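Lectin (Trichosanthes anguina, PDB 4HR6) binds galactosides such as methyl alpha-D-galactopyranoside and is a nontoxic three-chain homologue of type II ribosome-inactivating proteins. Local coordinates at residues Ala81-Ser86 with Asn97-Asp102. Residues are numbered along the deposited sequence; the frame is centred on the assembly and turned at random.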
loop_
_atom_site.group_PDB
_atom_site.type_symbol
_atom_site.label_atom_id
_atom_site.label_comp_id
_atom_site.label_asym_id
_atom_site.label_seq_id
_atom_site.Cartn_x
_atom_site.Cartn_y
_atom_site.Cartn_z
ATOM N N ALA C 81 1.881 30.527 22.749
ATOM C CA ALA C 81 0.523 30.502 22.181
ATOM C C ALA C 81 0.196 29.196 21.464
ATOM O O ALA C 81 1.064 28.587 20.842
ATOM C CB ALA C 81 0.329 31.674 21.223
ATOM N N ALA C 82 -1.072 28.791 21.540
ATOM C CA ALA C 82 -1.545 27.542 20.933
ATOM C C ALA C 82 -1.255 27.485 19.436
ATOM O O ALA C 82 -0.752 26.479 18.936
ATOM C CB ALA C 82 -3.039 27.367 21.175
ATOM N N GLU C 83 -1.551 28.580 18.739
ATOM C CA GLU C 83 -1.401 28.643 17.284
ATOM C C GLU C 83 -0.016 28.236 16.779
ATOM O O GLU C 83 0.114 27.821 15.628
ATOM C CB GLU C 83 -1.717 30.051 16.762
ATOM C CG GLU C 83 -3.182 30.461 16.881
ATOM C CD GLU C 83 -3.534 31.085 18.226
ATOM O OE1 GLU C 83 -4.691 31.539 18.372
ATOM O OE2 GLU C 83 -2.662 31.122 19.130
ATOM N N ASP C 84 1.003 28.361 17.630
ATOM C CA ASP C 84 2.394 28.126 17.233
ATOM C C ASP C 84 2.873 26.693 17.463
ATOM O O ASP C 84 3.988 26.341 17.065
ATOM C CB ASP C 84 3.325 29.099 17.975
ATOM C CG ASP C 84 3.062 30.564 17.620
ATOM O OD1 ASP C 84 2.573 30.844 16.502
ATOM O OD2 ASP C 84 3.355 31.441 18.462
ATOM N N ILE C 85 2.033 25.876 18.099
ATOM C CA ILE C 85 2.371 24.480 18.402
ATOM C C ILE C 85 1.371 23.470 17.798
ATOM O O ILE C 85 1.370 22.286 18.166
ATOM C CB ILE C 85 2.519 24.259 19.928
ATOM C CG1 ILE C 85 1.318 24.832 20.690
ATOM C CG2 ILE C 85 3.803 24.902 20.424
ATOM C CD1 ILE C 85 1.281 24.426 22.147
ATOM N N SER C 86 0.537 23.948 16.871
ATOM C CA SER C 86 -0.336 23.092 16.065
ATOM C C SER C 86 0.448 22.480 14.899
ATOM O O SER C 86 1.316 23.136 14.312
ATOM C CB SER C 86 -1.501 23.901 15.492
ATOM O OG SER C 86 -2.319 24.425 16.510
ATOM N N ASN C 97 2.099 23.840 9.850
ATOM C CA ASN C 97 1.239 24.438 10.873
ATOM C C ASN C 97 0.026 25.093 10.219
ATOM O O ASN C 97 0.169 26.103 9.544
ATOM C CB ASN C 97 2.021 25.491 11.665
ATOM C CG ASN C 97 1.197 26.127 12.787
ATOM O OD1 ASN C 97 0.073 26.628 12.573
ATOM N ND2 ASN C 97 1.764 26.129 13.987
ATOM N N PRO C 98 -1.178 24.539 10.433
ATOM C CA PRO C 98 -2.406 25.020 9.765
ATOM C C PRO C 98 -2.616 26.546 9.744
ATOM O O PRO C 98 -3.246 27.068 8.820
ATOM C CB PRO C 98 -3.524 24.364 10.579
ATOM C CG PRO C 98 -2.914 23.155 11.184
ATOM C CD PRO C 98 -1.450 23.426 11.362
ATOM N N ASN C 99 -2.109 27.244 10.756
ATOM C CA ASN C 99 -2.284 28.701 10.854
ATOM C C ASN C 99 -1.389 29.485 9.884
ATOM O O ASN C 99 -1.786 30.541 9.384
ATOM C CB ASN C 99 -2.049 29.172 12.299
ATOM C CG ASN C 99 -2.996 28.516 13.294
ATOM O OD1 ASN C 99 -2.561 27.882 14.260
ATOM N ND2 ASN C 99 -4.297 28.655 13.054
ATOM N N TYR C 100 -0.189 28.963 9.624
ATOM C CA TYR C 100 0.750 29.580 8.685
ATOM C C TYR C 100 0.753 28.799 7.381
ATOM O O TYR C 100 1.639 27.993 7.120
ATOM C CB TYR C 100 2.135 29.640 9.314
ATOM C CG TYR C 100 2.098 30.307 10.664
ATOM C CD1 TYR C 100 2.093 29.557 11.832
ATOM C CD2 TYR C 100 2.026 31.693 10.773
ATOM C CE1 TYR C 100 2.042 30.166 13.073
ATOM C CE2 TYR C 100 1.973 32.313 12.009
ATOM C CZ TYR C 100 1.979 31.546 13.157
ATOM O OH TYR C 100 1.926 32.154 14.391
ATOM N N GLU C 101 -0.250 29.071 6.552
ATOM C CA GLU C 101 -0.625 28.167 5.469
ATOM C C GLU C 101 0.410 28.023 4.350
ATOM O O GLU C 101 0.383 27.042 3.608
ATOM C CB GLU C 101 -1.982 28.577 4.881
ATOM C CG GLU C 101 -2.699 27.437 4.170
ATOM C CD GLU C 101 -4.097 27.801 3.711
ATOM O OE1 GLU C 101 -4.793 26.912 3.172
ATOM O OE2 GLU C 101 -4.502 28.973 3.881
ATOM N N ASP C 102 1.322 28.980 4.227
ATOM C CA ASP C 102 2.248 28.985 3.098
ATOM C C ASP C 102 3.556 28.280 3.404
ATOM O O ASP C 102 4.347 28.016 2.498
ATOM C CB ASP C 102 2.523 30.421 2.662
ATOM C CG ASP C 102 1.268 31.132 2.200
ATOM O OD1 ASP C 102 0.521 30.551 1.380
ATOM O OD2 ASP C 102 1.029 32.269 2.662
#
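Asn97 lays its side-chain amide against the carbonyls of Glu83 and Ser86, with Asn97 ND2 donating to Glu83 O over 2.9 Å. Its CG stands anti to the backbone N (chi1 -178°), the amide carbon being held toward segment 81-86; the bond is fairly straight, 155° at the hydrogen, and the acceptor lies close to the amide plane. Ser86 O is almost as near, 3.0 Å from Asn97 ND2, but the angle there is too poor for a hydrogen bond. On the other branch, Asn97 OD1 accepts from Asn99 N at 2.9 Å, forming an Asx turn over the type I beta turn Asn97-Tyr100; with a bond at each end, the rotation of the amide is constrained. Tyr100 OH donates to Asp84 OD1 at 2.6 Å. That oxygen sits at the edge of the ring, near its plane, and the carboxylate plane of Asp84 is turned 24° from the ring. Asp84 also bonds through its backbone to Thr63, while Ile85 turns from the contact to pack on strand 59-62 of the same beta-trefoil domain. Two segments of the trefoil are thus joined chiefly by directional polar bonds, and the short phenol-carboxylate bond is consistent with an ionised Asp84.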